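Local coordinates for protein TRAP dicarboxylate transporter, DctP subunit (Chromohalobacter salexigens, PDB 4P1L) that binds D-glucuronate and probably delivers it to a tripartite ATP-independent periplasmic (TRAP) transport system for uptake into the cytoplasm, at residues G39-S44 against S139-G144; G90-I95 against K133-L138; F106-P111 against T319-A324; D112-I117 against H229-E234. One frame throughout, in Å; residues are numbered along the deposited sequence.

Interaction 1 (G39-S44 against S139-G144); sequences GKALES and SWFGSG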
loop_
_atom_site.group_PDB
_atom_site.type_symbol
_atom_site.label_atom_id
_atom_site.label_comp_id
_atom_site.label_asym_id
_atom_site.label_seq_id
_atom_site.Cartn_x
_atom_site.Cartn_y
_atom_site.Cartn_z
ATOM N N GLY A 39 7.117 8.173 -6.460
ATOM C CA GLY A 39 7.015 9.265 -7.427
ATOM C C GLY A 39 8.171 9.220 -8.424
ATOM O O GLY A 39 7.994 9.301 -9.632
ATOM N N LYS A 40 9.379 9.069 -7.898
ATOM C CA LYS A 40 10.562 8.961 -8.718
ATOM C C LYS A 40 10.459 7.793 -9.703
ATOM O O LYS A 40 10.770 7.956 -10.879
ATOM C CB LYS A 40 11.794 8.808 -7.835
ATOM C CG LYS A 40 12.108 10.029 -6.961
ATOM C CD LYS A 40 13.283 9.728 -6.028
ATOM C CE LYS A 40 13.762 10.952 -5.267
ATOM N NZ LYS A 40 14.687 10.573 -4.178
ATOM N N ALA A 41 10.012 6.627 -9.226
ATOM C CA ALA A 41 9.950 5.416 -10.041
ATOM C C ALA A 41 8.952 5.598 -11.172
ATOM O O ALA A 41 9.163 5.120 -12.292
ATOM C CB ALA A 41 9.562 4.204 -9.170
ATOM N N LEU A 42 7.864 6.297 -10.883
ATOM C CA LEU A 42 6.835 6.562 -11.888
ATOM C C LEU A 42 7.335 7.500 -12.972
ATOM O O LEU A 42 6.963 7.353 -14.132
ATOM C CB LEU A 42 5.590 7.165 -11.247
ATOM C CG LEU A 42 4.761 6.177 -10.413
ATOM C CD1 LEU A 42 3.677 6.885 -9.603
ATOM C CD2 LEU A 42 4.136 5.054 -11.304
ATOM N N GLU A 43 8.142 8.493 -12.597
ATOM C CA GLU A 43 8.689 9.420 -13.595
ATOM C C GLU A 43 9.680 8.660 -14.472
ATOM O O GLU A 43 9.749 8.891 -15.683
ATOM C CB GLU A 43 9.370 10.627 -12.931
ATOM C CG GLU A 43 8.423 11.599 -12.249
ATOM C CD GLU A 43 7.545 12.391 -13.213
ATOM O OE1 GLU A 43 7.710 12.227 -14.447
ATOM O OE2 GLU A 43 6.690 13.174 -12.712
ATOM N N SER A 44 10.435 7.739 -13.873
ATOM C CA SER A 44 11.351 6.894 -14.647
ATOM C C SER A 44 10.568 6.055 -15.640
ATOM O O SER A 44 10.941 5.947 -16.802
ATOM C CB SER A 44 12.162 5.984 -13.734
ATOM O OG SER A 44 13.044 6.748 -12.936
ATOM N N SER A 139 3.772 -4.321 -12.760
ATOM C CA SER A 139 4.825 -4.589 -11.793
ATOM C C SER A 139 4.340 -4.252 -10.399
ATOM O O SER A 139 3.291 -3.623 -10.236
ATOM C CB SER A 139 6.075 -3.794 -12.141
ATOM O OG SER A 139 5.830 -2.405 -12.052
ATOM N N TRP A 140 5.100 -4.689 -9.398
ATOM C CA TRP A 140 4.742 -4.494 -7.985
ATOM C C TRP A 140 5.766 -3.609 -7.285
ATOM O O TRP A 140 6.950 -3.906 -7.330
ATOM C CB TRP A 140 4.679 -5.827 -7.250
ATOM C CG TRP A 140 3.733 -6.808 -7.849
ATOM C CD1 TRP A 140 4.059 -7.924 -8.558
ATOM C CD2 TRP A 140 2.313 -6.773 -7.781
ATOM N NE1 TRP A 140 2.925 -8.581 -8.954
ATOM C CE2 TRP A 140 1.836 -7.914 -8.470
ATOM C CE3 TRP A 140 1.394 -5.916 -7.188
ATOM C CZ2 TRP A 140 0.479 -8.203 -8.598
ATOM C CZ3 TRP A 140 0.027 -6.205 -7.330
ATOM C CH2 TRP A 140 -0.404 -7.341 -8.018
ATOM N N PHE A 141 5.285 -2.542 -6.653
ATOM C CA PHE A 141 6.087 -1.680 -5.791
ATOM C C PHE A 141 5.984 -2.177 -4.333
ATOM O O PHE A 141 4.968 -2.766 -3.927
ATOM C CB PHE A 141 5.582 -0.230 -5.826
ATOM C CG PHE A 141 5.885 0.544 -7.100
ATOM C CD1 PHE A 141 6.541 -0.029 -8.164
ATOM C CD2 PHE A 141 5.480 1.870 -7.216
ATOM C CE1 PHE A 141 6.784 0.704 -9.336
ATOM C CE2 PHE A 141 5.741 2.603 -8.368
ATOM C CZ PHE A 141 6.390 2.006 -9.427
ATOM N N GLY A 142 7.013 -1.902 -3.535
ATOM C CA GLY A 142 6.955 -2.136 -2.103
ATOM C C GLY A 142 6.437 -0.957 -1.286
ATOM O O GLY A 142 6.522 0.196 -1.718
ATOM N N SER A 143 5.880 -1.233 -0.109
ATOM C CA SER A 143 5.534 -0.150 0.806
ATOM C C SER A 143 5.892 -0.518 2.262
ATOM O O SER A 143 5.261 -0.051 3.191
ATOM C CB SER A 143 4.064 0.293 0.668
ATOM O OG SER A 143 3.133 -0.656 1.225
ATOM N N GLY A 144 6.904 -1.362 2.433
ATOM C CA GLY A 144 7.394 -1.705 3.761
ATOM C C GLY A 144 6.313 -2.339 4.627
ATOM O O GLY A 144 5.349 -2.957 4.140
#

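Interaction 2 (G90-I95 against K133-L138); sequences GPMGPI and KNLIVL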
loop_
_atom_site.group_PDB
_atom_site.type_symbol
_atom_site.label_atom_id
_atom_site.label_comp_id
_atom_site.label_asym_id
_atom_site.label_seq_id
_atom_site.Cartn_x
_atom_site.Cartn_y
_atom_site.Cartn_z
ATOM N N GLY A 90 -4.429 -2.181 -0.551
ATOM C CA GLY A 90 -5.429 -2.045 0.502
ATOM C C GLY A 90 -6.782 -1.549 0.020
ATOM O O GLY A 90 -7.806 -2.223 0.214
ATOM N N PRO A 91 -6.813 -0.347 -0.584
ATOM C CA PRO A 91 -8.028 0.201 -1.169
ATOM C C PRO A 91 -8.529 -0.606 -2.337
ATOM O O PRO A 91 -9.664 -0.374 -2.792
ATOM C CB PRO A 91 -7.605 1.585 -1.653
ATOM C CG PRO A 91 -6.392 1.896 -0.942
ATOM C CD PRO A 91 -5.711 0.631 -0.626
HETATM N N MSE A 92 -7.712 -1.524 -2.843
HETATM C CA MSE A 92 -8.151 -2.390 -3.945
HETATM C C MSE A 92 -9.063 -3.514 -3.412
HETATM O O MSE A 92 -9.849 -4.102 -4.162
HETATM C CB MSE A 92 -6.940 -2.972 -4.672
HETATM C CG MSE A 92 -7.188 -3.682 -5.998
HETATM SE SE MSE A 92 -7.892 -2.452 -7.345
HETATM C CE MSE A 92 -6.354 -1.256 -7.466
ATOM N N GLY A 93 -8.964 -3.805 -2.119
ATOM C CA GLY A 93 -9.727 -4.899 -1.516
ATOM C C GLY A 93 -11.226 -4.802 -1.712
ATOM O O GLY A 93 -11.881 -5.779 -2.101
ATOM N N PRO A 94 -11.800 -3.629 -1.454
ATOM C CA PRO A 94 -13.248 -3.506 -1.682
ATOM C C PRO A 94 -13.686 -3.636 -3.147
ATOM O O PRO A 94 -14.880 -3.774 -3.405
ATOM C CB PRO A 94 -13.561 -2.103 -1.157
ATOM C CG PRO A 94 -12.526 -1.882 -0.056
ATOM C CD PRO A 94 -11.284 -2.616 -0.510
ATOM N N ILE A 95 -12.744 -3.595 -4.085
ATOM C CA ILE A 95 -13.065 -3.611 -5.499
ATOM C C ILE A 95 -12.802 -4.989 -6.105
ATOM O O ILE A 95 -13.561 -5.448 -6.962
ATOM C CB ILE A 95 -12.260 -2.516 -6.209
ATOM C CG1 ILE A 95 -12.688 -1.160 -5.626
ATOM C CG2 ILE A 95 -12.504 -2.549 -7.706
ATOM C CD1 ILE A 95 -11.661 -0.125 -5.663
ATOM N N LYS A 133 -11.167 -6.959 -13.378
ATOM C CA LYS A 133 -11.795 -5.674 -13.062
ATOM C C LYS A 133 -11.183 -4.513 -13.852
ATOM O O LYS A 133 -11.232 -3.363 -13.400
ATOM C CB LYS A 133 -11.667 -5.377 -11.570
ATOM C CG LYS A 133 -12.268 -6.469 -10.674
ATOM C CD LYS A 133 -13.777 -6.501 -10.729
ATOM C CE LYS A 133 -14.323 -7.592 -9.833
ATOM N NZ LYS A 133 -15.804 -7.523 -9.812
ATOM N N ASN A 134 -10.580 -4.835 -15.001
ATOM C CA ASN A 134 -10.117 -3.842 -15.983
ATOM C C ASN A 134 -8.829 -3.129 -15.630
ATOM O O ASN A 134 -8.551 -2.065 -16.177
ATOM C CB ASN A 134 -11.176 -2.764 -16.252
ATOM C CG ASN A 134 -12.241 -3.203 -17.217
ATOM O OD1 ASN A 134 -12.167 -4.270 -17.823
ATOM N ND2 ASN A 134 -13.243 -2.347 -17.388
ATOM N N LEU A 135 -8.035 -3.706 -14.742
ATOM C CA LEU A 135 -6.720 -3.155 -14.419
ATOM C C LEU A 135 -5.623 -4.154 -14.771
ATOM O O LEU A 135 -5.644 -5.308 -14.313
ATOM C CB LEU A 135 -6.654 -2.789 -12.934
ATOM C CG LEU A 135 -7.625 -1.692 -12.468
ATOM C CD1 LEU A 135 -7.643 -1.581 -10.937
ATOM C CD2 LEU A 135 -7.292 -0.336 -13.093
ATOM N N ILE A 136 -4.660 -3.703 -15.585
ATOM C CA ILE A 136 -3.587 -4.565 -16.034
ATOM C C ILE A 136 -2.321 -4.270 -15.222
ATOM O O ILE A 136 -1.738 -3.197 -15.342
ATOM C CB ILE A 136 -3.303 -4.378 -17.527
ATOM C CG1 ILE A 136 -4.597 -4.518 -18.347
ATOM C CG2 ILE A 136 -2.234 -5.341 -17.968
ATOM C CD1 ILE A 136 -5.341 -5.852 -18.134
ATOM N N VAL A 137 -1.925 -5.211 -14.372
ATOM C CA VAL A 137 -0.770 -5.002 -13.487
ATOM C C VAL A 137 0.506 -5.304 -14.234
ATOM O O VAL A 137 0.657 -6.390 -14.819
ATOM C CB VAL A 137 -0.817 -5.908 -12.248
ATOM C CG1 VAL A 137 0.486 -5.783 -11.467
ATOM C CG2 VAL A 137 -1.998 -5.559 -11.368
ATOM N N LEU A 138 1.426 -4.337 -14.232
ATOM C CA LEU A 138 2.682 -4.478 -14.933
ATOM C C LEU A 138 3.848 -4.793 -13.993
ATOM O O LEU A 138 4.822 -5.414 -14.395
ATOM C CB LEU A 138 2.999 -3.196 -15.693
ATOM C CG LEU A 138 1.944 -2.755 -16.713
ATOM C CD1 LEU A 138 2.472 -1.588 -17.516
ATOM C CD2 LEU A 138 1.572 -3.912 -17.619
#

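Interaction 3 (F106-P111 against T319-A324); sequences FIFKSP and TDIQDA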
loop_
_atom_site.group_PDB
_atom_site.type_symbol
_atom_site.label_atom_id
_atom_site.label_comp_id
_atom_site.label_asym_id
_atom_site.label_seq_id
_atom_site.Cartn_x
_atom_site.Cartn_y
_atom_site.Cartn_z
ATOM N N PHE A 106 -0.576 -9.342 9.232
ATOM C CA PHE A 106 0.517 -10.310 9.440
ATOM C C PHE A 106 0.573 -11.460 8.434
ATOM O O PHE A 106 1.233 -12.465 8.676
ATOM C CB PHE A 106 0.469 -10.868 10.889
ATOM C CG PHE A 106 0.549 -9.799 11.943
ATOM C CD1 PHE A 106 1.779 -9.243 12.296
ATOM C CD2 PHE A 106 -0.600 -9.316 12.574
ATOM C CE1 PHE A 106 1.854 -8.263 13.253
ATOM C CE2 PHE A 106 -0.510 -8.327 13.540
ATOM C CZ PHE A 106 0.697 -7.797 13.867
ATOM N N ILE A 107 -0.081 -11.347 7.287
ATOM C CA ILE A 107 -0.043 -12.461 6.356
ATOM C C ILE A 107 1.375 -12.670 5.803
ATOM O O ILE A 107 1.773 -13.799 5.529
ATOM C CB ILE A 107 -1.089 -12.351 5.225
ATOM C CG1 ILE A 107 -1.200 -13.719 4.555
ATOM C CG2 ILE A 107 -0.773 -11.202 4.264
ATOM C CD1 ILE A 107 -2.399 -13.858 3.688
ATOM N N PHE A 108 2.126 -11.581 5.635
ATOM C CA PHE A 108 3.532 -11.656 5.216
ATOM C C PHE A 108 4.449 -11.491 6.434
ATOM O O PHE A 108 4.181 -10.664 7.299
ATOM C CB PHE A 108 3.875 -10.564 4.189
ATOM C CG PHE A 108 3.162 -10.715 2.874
ATOM C CD1 PHE A 108 3.433 -11.797 2.045
ATOM C CD2 PHE A 108 2.197 -9.805 2.491
ATOM C CE1 PHE A 108 2.777 -11.947 0.851
ATOM C CE2 PHE A 108 1.535 -9.950 1.300
ATOM C CZ PHE A 108 1.819 -11.038 0.485
ATOM N N LYS A 109 5.537 -12.273 6.491
ATOM C CA LYS A 109 6.484 -12.211 7.594
ATOM C C LYS A 109 7.441 -11.012 7.440
ATOM O O LYS A 109 7.948 -10.471 8.429
ATOM C CB LYS A 109 7.298 -13.515 7.663
ATOM C CG LYS A 109 6.495 -14.730 8.092
ATOM C CD LYS A 109 7.364 -15.976 8.239
ATOM C CE LYS A 109 6.525 -17.191 8.663
ATOM N NZ LYS A 109 7.373 -18.426 8.810
ATOM N N SER A 110 7.700 -10.614 6.203
ATOM C CA SER A 110 8.573 -9.479 5.947
ATOM C C SER A 110 8.338 -8.949 4.539
ATOM O O SER A 110 7.755 -9.640 3.697
ATOM C CB SER A 110 10.048 -9.893 6.091
ATOM O OG SER A 110 10.416 -10.818 5.094
ATOM N N PRO A 111 8.817 -7.731 4.262
ATOM C CA PRO A 111 8.679 -7.242 2.886
ATOM C C PRO A 111 9.418 -8.126 1.887
ATOM O O PRO A 111 8.977 -8.289 0.734
ATOM C CB PRO A 111 9.288 -5.839 2.951
ATOM C CG PRO A 111 8.978 -5.395 4.367
ATOM C CD PRO A 111 9.182 -6.664 5.204
ATOM N N THR A 319 -3.658 -19.884 2.349
ATOM C CA THR A 319 -2.747 -20.925 2.816
ATOM C C THR A 319 -1.506 -21.040 1.936
ATOM O O THR A 319 -0.420 -21.331 2.451
ATOM C CB THR A 319 -3.453 -22.299 2.980
ATOM O OG1 THR A 319 -3.945 -22.738 1.724
ATOM C CG2 THR A 319 -4.612 -22.196 3.921
ATOM N N ASP A 320 -1.627 -20.750 0.634
ATOM C CA ASP A 320 -0.452 -20.808 -0.231
ATOM C C ASP A 320 0.555 -19.712 0.171
ATOM O O ASP A 320 1.763 -19.946 0.205
ATOM C CB ASP A 320 -0.810 -20.687 -1.711
ATOM C CG ASP A 320 -1.460 -21.966 -2.290
ATOM O OD1 ASP A 320 -1.422 -23.035 -1.640
ATOM O OD2 ASP A 320 -2.011 -21.884 -3.412
ATOM N N ILE A 321 0.055 -18.517 0.491
ATOM C CA ILE A 321 0.931 -17.440 0.907
ATOM C C ILE A 321 1.594 -17.788 2.245
ATOM O O ILE A 321 2.796 -17.578 2.434
ATOM C CB ILE A 321 0.167 -16.109 0.990
ATOM C CG1 ILE A 321 -0.168 -15.624 -0.430
ATOM C CG2 ILE A 321 1.001 -15.061 1.751
ATOM C CD1 ILE A 321 -1.251 -14.530 -0.474
ATOM N N GLN A 322 0.815 -18.311 3.187
ATOM C CA GLN A 322 1.364 -18.686 4.476
ATOM C C GLN A 322 2.413 -19.791 4.305
ATOM O O GLN A 322 3.493 -19.729 4.887
ATOM C CB GLN A 322 0.280 -19.178 5.411
ATOM C CG GLN A 322 -0.781 -18.132 5.769
ATOM C CD GLN A 322 -1.918 -18.745 6.571
ATOM O OE1 GLN A 322 -2.391 -19.849 6.269
ATOM N NE2 GLN A 322 -2.350 -18.041 7.605
ATOM N N ASP A 323 2.086 -20.792 3.503
ATOM C CA ASP A 323 2.961 -21.937 3.330
ATOM C C ASP A 323 4.259 -21.538 2.630
ATOM O O ASP A 323 5.302 -22.143 2.872
ATOM C CB ASP A 323 2.254 -23.053 2.556
ATOM C CG ASP A 323 1.143 -23.728 3.372
ATOM O OD1 ASP A 323 0.991 -23.420 4.567
ATOM O OD2 ASP A 323 0.424 -24.572 2.803
ATOM N N ALA A 324 4.218 -20.482 1.820
ATOM C CA ALA A 324 5.389 -20.103 1.035
ATOM C C ALA A 324 6.437 -19.404 1.902
ATOM O O ALA A 324 7.499 -19.016 1.407
ATOM C CB ALA A 324 4.992 -19.192 -0.137
#

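Interaction 4 (D112-I117 against H229-E234); sequences DDMYRI and HLILPE. With BDP (beta-D-glucopyranuronic acid), chain C.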
loop_
_atom_site.group_PDB
_atom_site.type_symbol
_atom_site.label_atom_id
_atom_site.label_comp_id
_atom_site.label_asym_id
_atom_site.label_seq_id
_atom_site.Cartn_x
_atom_site.Cartn_y
_atom_site.Cartn_z
ATOM N N ASP A 112 10.524 -8.726 2.312
ATOM C CA ASP A 112 11.289 -9.548 1.374
ATOM C C ASP A 112 10.488 -10.798 0.986
ATOM O O ASP A 112 10.539 -11.259 -0.175
ATOM C CB ASP A 112 12.650 -9.931 1.948
ATOM C CG ASP A 112 13.668 -8.805 1.828
ATOM O OD1 ASP A 112 13.549 -8.004 0.877
ATOM O OD2 ASP A 112 14.562 -8.714 2.689
ATOM N N ASP A 113 9.755 -11.355 1.948
ATOM C CA ASP A 113 8.887 -12.486 1.646
ATOM C C ASP A 113 7.808 -12.027 0.665
ATOM O O ASP A 113 7.449 -12.736 -0.284
ATOM C CB ASP A 113 8.210 -13.031 2.910
ATOM C CG ASP A 113 9.164 -13.828 3.801
ATOM O OD1 ASP A 113 9.510 -14.968 3.453
ATOM O OD2 ASP A 113 9.546 -13.318 4.869
HETATM N N MSE A 114 7.280 -10.836 0.891
HETATM C CA MSE A 114 6.213 -10.331 0.028
HETATM C C MSE A 114 6.706 -10.163 -1.410
HETATM O O MSE A 114 6.028 -10.588 -2.364
HETATM C CB MSE A 114 5.638 -9.029 0.598
HETATM C CG MSE A 114 4.604 -8.349 -0.267
HETATM SE SE MSE A 114 5.366 -7.225 -1.693
HETATM C CE MSE A 114 6.335 -5.964 -0.558
ATOM N N TYR A 115 7.901 -9.601 -1.587
ATOM C CA TYR A 115 8.467 -9.451 -2.933
ATOM C C TYR A 115 8.626 -10.778 -3.671
ATOM O O TYR A 115 8.245 -10.906 -4.847
ATOM C CB TYR A 115 9.837 -8.776 -2.886
ATOM C CG TYR A 115 9.853 -7.309 -2.533
ATOM C CD1 TYR A 115 8.918 -6.418 -3.059
ATOM C CD2 TYR A 115 10.832 -6.800 -1.701
ATOM C CE1 TYR A 115 8.947 -5.080 -2.738
ATOM C CE2 TYR A 115 10.874 -5.443 -1.395
ATOM C CZ TYR A 115 9.929 -4.601 -1.920
ATOM O OH TYR A 115 9.967 -3.272 -1.606
ATOM N N ARG A 116 9.181 -11.765 -2.973
ATOM C CA ARG A 116 9.400 -13.092 -3.546
ATOM C C ARG A 116 8.079 -13.712 -3.990
ATOM O O ARG A 116 7.966 -14.275 -5.097
ATOM C CB ARG A 116 10.064 -14.001 -2.515
ATOM C CG ARG A 116 10.290 -15.399 -3.022
ATOM C CD ARG A 116 11.012 -16.229 -2.000
ATOM N NE ARG A 116 10.085 -16.638 -0.955
ATOM C CZ ARG A 116 10.129 -16.224 0.304
ATOM N NH1 ARG A 116 11.082 -15.388 0.720
ATOM N NH2 ARG A 116 9.220 -16.665 1.157
ATOM N N ILE A 117 7.078 -13.596 -3.130
ATOM C CA ILE A 117 5.763 -14.153 -3.412
ATOM C C ILE A 117 5.067 -13.442 -4.563
ATOM O O ILE A 117 4.519 -14.078 -5.468
ATOM C CB ILE A 117 4.878 -14.131 -2.131
ATOM C CG1 ILE A 117 5.358 -15.215 -1.160
ATOM C CG2 ILE A 117 3.411 -14.319 -2.483
ATOM C CD1 ILE A 117 4.861 -15.058 0.242
ATOM N N HIS A 229 2.089 -4.507 11.267
ATOM C CA HIS A 229 0.876 -5.317 11.179
ATOM C C HIS A 229 0.341 -5.581 9.768
ATOM O O HIS A 229 -0.451 -6.508 9.592
ATOM C CB HIS A 229 -0.218 -4.679 12.043
ATOM C CG HIS A 229 -0.443 -3.225 11.773
ATOM N ND1 HIS A 229 -0.082 -2.232 12.657
ATOM C CD2 HIS A 229 -0.998 -2.598 10.709
ATOM C CE1 HIS A 229 -0.384 -1.056 12.139
ATOM N NE2 HIS A 229 -0.951 -1.253 10.961
ATOM N N LEU A 230 0.794 -4.787 8.787
ATOM C CA LEU A 230 0.399 -4.914 7.378
ATOM C C LEU A 230 1.619 -4.701 6.508
ATOM O O LEU A 230 2.426 -3.812 6.760
ATOM C CB LEU A 230 -0.676 -3.896 6.981
ATOM C CG LEU A 230 -2.071 -4.115 7.533
ATOM C CD1 LEU A 230 -2.862 -2.825 7.452
ATOM C CD2 LEU A 230 -2.773 -5.276 6.826
ATOM N N ILE A 231 1.753 -5.554 5.500
ATOM C CA ILE A 231 2.778 -5.433 4.503
ATOM C C ILE A 231 2.012 -5.506 3.175
ATOM O O ILE A 231 1.628 -6.588 2.696
ATOM C CB ILE A 231 3.817 -6.552 4.646
ATOM C CG1 ILE A 231 4.652 -6.302 5.909
ATOM C CG2 ILE A 231 4.688 -6.607 3.435
ATOM C CD1 ILE A 231 5.432 -7.521 6.380
ATOM N N LEU A 232 1.734 -4.330 2.622
ATOM C CA LEU A 232 0.843 -4.210 1.488
ATOM C C LEU A 232 1.661 -4.009 0.205
ATOM O O LEU A 232 2.447 -3.050 0.084
ATOM C CB LEU A 232 -0.121 -3.052 1.708
ATOM C CG LEU A 232 -1.253 -3.359 2.722
ATOM C CD1 LEU A 232 -1.968 -2.077 3.149
ATOM C CD2 LEU A 232 -2.239 -4.350 2.090
ATOM N N PRO A 233 1.489 -4.911 -0.781
ATOM C CA PRO A 233 2.050 -4.586 -2.084
ATOM C C PRO A 233 1.334 -3.388 -2.691
ATOM O O PRO A 233 0.202 -3.088 -2.292
ATOM C CB PRO A 233 1.759 -5.852 -2.931
ATOM C CG PRO A 233 1.530 -6.926 -1.953
ATOM C CD PRO A 233 0.816 -6.224 -0.794
ATOM N N GLU A 234 1.976 -2.719 -3.648
ATOM C CA GLU A 234 1.313 -1.754 -4.510
ATOM C C GLU A 234 1.555 -2.141 -5.972
ATOM O O GLU A 234 2.593 -2.713 -6.298
ATOM C CB GLU A 234 1.844 -0.347 -4.254
ATOM C CG GLU A 234 1.903 0.024 -2.772
ATOM C CD GLU A 234 1.830 1.530 -2.518
ATOM O OE1 GLU A 234 2.091 2.317 -3.471
ATOM O OE2 GLU A 234 1.520 1.907 -1.365
HETATM C C1 BDP C . 0.662 4.659 1.998
HETATM C C2 BDP C . 0.316 4.172 0.599
HETATM C C3 BDP C . -0.625 5.127 -0.031
HETATM C C4 BDP C . -1.844 5.196 0.833
HETATM C C5 BDP C . -1.475 5.641 2.273
HETATM C C6 BDP C . -2.681 5.685 3.210
HETATM O O2 BDP C . 1.535 4.139 -0.125
HETATM O O3 BDP C . -1.045 4.504 -1.356
HETATM O O4 BDP C . -2.800 6.114 0.276
HETATM O O5 BDP C . -0.530 4.759 2.795
HETATM O O6A BDP C . -2.466 5.382 4.428
HETATM O O1 BDP C . 1.503 3.747 2.614
HETATM O O6B BDP C . -3.783 6.084 2.781
#

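Interaction 1 (G39-S44 against S139-G144)
Phe141 carries this contact for 139-144, and Ala41 and Leu42 receive it on helix 37-52. Before it in the strand, Ser139 points its hydroxyl to helix 248-282, where OG is hydrogen-bonded to Ala258 O. Phe141 comes next but one, at the end of strand 135-141, and its ring reaches out to the helix. CG stands anti to the carbonyl carbon, beside the backbone N (chi1 -73°), and this places the far end of the ring beside Ala41 and Leu42. That end does the touching. Phe141 CZ lies 3.9 Å from Ala41 CB. One atom round the ring, Phe141 CE2 lies 4.1 Å from Leu42 CD2. Both methyls approach the ring obliquely. Leu42 reaches it with one branch only, CD2. All three residues are buried, and the touch is purely apolar, with no hydrogen bond between the segments. Past Phe141 the chain runs on as a loop, away from the helix. Gln265 of helix 248-282 accepts a hydrogen bond from Gly142 N through OE1 and also touches both Ala41 and Phe141. The Phe141 side chain is about 4 Å from that of Glu234, a D-glucuronate-binding residue, and about 8 Å from the sugar. This is helix-on-sheet packing in an alpha/beta domain of a periplasmic solute-binding protein, with an edge strand of the mixed five-stranded sheet joined to helix 37-52 near the sugar pocket.

Interaction 2 (G90-I95 against K133-L138)
Met92 and Leu135 meet where a type I beta turn, Gly90 to Gly93, packs against the start of strand 135-141, an edge strand of the five-stranded sheet in this alpha/beta domain. The turn is closed by Gly93 N, hydrogen-bonded to Gly90 O at 3.0 Å. At its third position stands Met92, a selenomethionine. Its CG lies opposite the backbone N (chi1 -169°), and the chain then bends at chi2 and chi3, which brings its end round to Leu135. The two side chains meet tip to tip. Met92 SE and CE both lie 3.7 Å from Leu135 CD1, so one methyl touches both the selenium and the terminal methyl. Ile74 of helix 70-78 also touches Met92. Further on, Ile95 N is hydrogen-bonded to Met92 O. Ile95 gives its carbonyl side to Lys133, which follows helix 121-132 and precedes Asn134, the C-prime residue of the Schellman motif that ends it. The aliphatic part of Lys133 runs past this oxygen. An alanine in place of Lys133 would lose that methylene chain and would probably leave the Ile95 carbonyl less covered on this side. The lysine chain bends at chi2 (-71°) and is extended beyond it, and its closest atom, Lys133 CE, lies 3.7 Å from Ile95 O.

Interaction 3 (F106-P111 against T319-A324)
The irregular loop 106-111 passes the last turn of helix 315-323, with the CA atoms of Ile107 and Gln322 6.7 Å apart. The contact is a small apolar patch between the loop that leads into helix 111-118 and the C-terminal helix of this solute-binding protein. Ile321 is its centre on the helix side. Its CG2 branch stands anti to the backbone N, and that methyl touches two loop residues at once. Ile107 crosses Ile321 at about a right angle. The first torsion of Ile107 (chi1 -165°) carries its longer branch to the helix, and Ile107 CG1 lies 3.8 Å from Ile321 CG2. All three residues are buried, and no hydrogen bond joins the segments directly. Gln325, just past the helix, makes polar links instead: its OE1 accepts from Lys109 N, and its NE2 bonds to Ile107 O and Ile321 O. Ile117 of helix 111-118 touches both Phe108 and Ile321. At the end of the loop, Ser110 is the N-cap of that helix: its side chain caps a backbone N, and OG is also hydrogen-bonded to Asp113 OD2. The Ile321 methyl lies oblique to the Phe108 ring, with Phe108 CE1 3.7 Å from Ile321 CG2.

Interaction 4 (D112-I117 against H229-E234)
Met114 packs on Ile231 and Pro233, and this apolar contact joins helix 111-118 to 229-234. Met114 is a selenomethionine. The first torsion (chi1 175°) turns its chain away from the backbone N, and bends at chi2 and chi3 lay it obliquely across the two partners. The root of the chain meets Ile231: Met114 CB is 3.8 Å from Ile231 CG2. Further out, Met114 CG is 3.8 Å from Pro233 CG, and the selenium also rests near the proline ring, with Met114 SE 3.9 Å from Pro233 CG. All three residues are buried.

On the helix, Arg116 forms a salt bridge with Asp113, end-on, NH1 and NH2 both to OD1. The NH2 bond is 2.9 Å to Asp113 OD1 and uses the anti lone pair. The other nitrogen meets the same oxygen from above the carboxylate plane. Arg116 NH2 also bonds to Ala324 O, which links the helix to the chain just past helix 315-323.

Beyond Pro233 the chain turns to the ligand. Glu234 is extended past CG, and its OE2 accepts a 2.6 Å hydrogen bond from O2 of the bound beta-D-glucuronate. Asn88 ND2 bonds to the same carboxylate oxygen and Asn86 ND2 to OE1, so two asparagines help to fix the turn of the carboxylate. A leucine in place of Glu234 would probably leave the sugar O2 hydroxyl without its acceptor and these two amides without their mate. Arg146, Arg167, His32, Gln70 and Asn207 are also hydrogen-bonded to the sugar and, with Glu234, belong to the D-glucuronate-binding site of this TRAP solute-binding protein.

Interactions 1 and 4 meet at strand pairing: Phe141 N lies 2.7 Å from Glu234 O, a probable hydrogen bond, and their centres are 14 Å apart. Interaction 4 reaches the sugar directly through Glu234, and interaction 1 lies near it. Interaction 2 shares strand 135-141 with interaction 1, at the other end, with centres 16 Å apart. The Met92 side chain is about 10 Å from the sugar. Interactions 3 and 4 are the closest pair, with centres 8 Å apart. Phe106 N lies 2.9 Å from His229 O, a probable hydrogen bond. Interaction 3 is farther from the ligand, with the Phe108 side chain about 14 Å away.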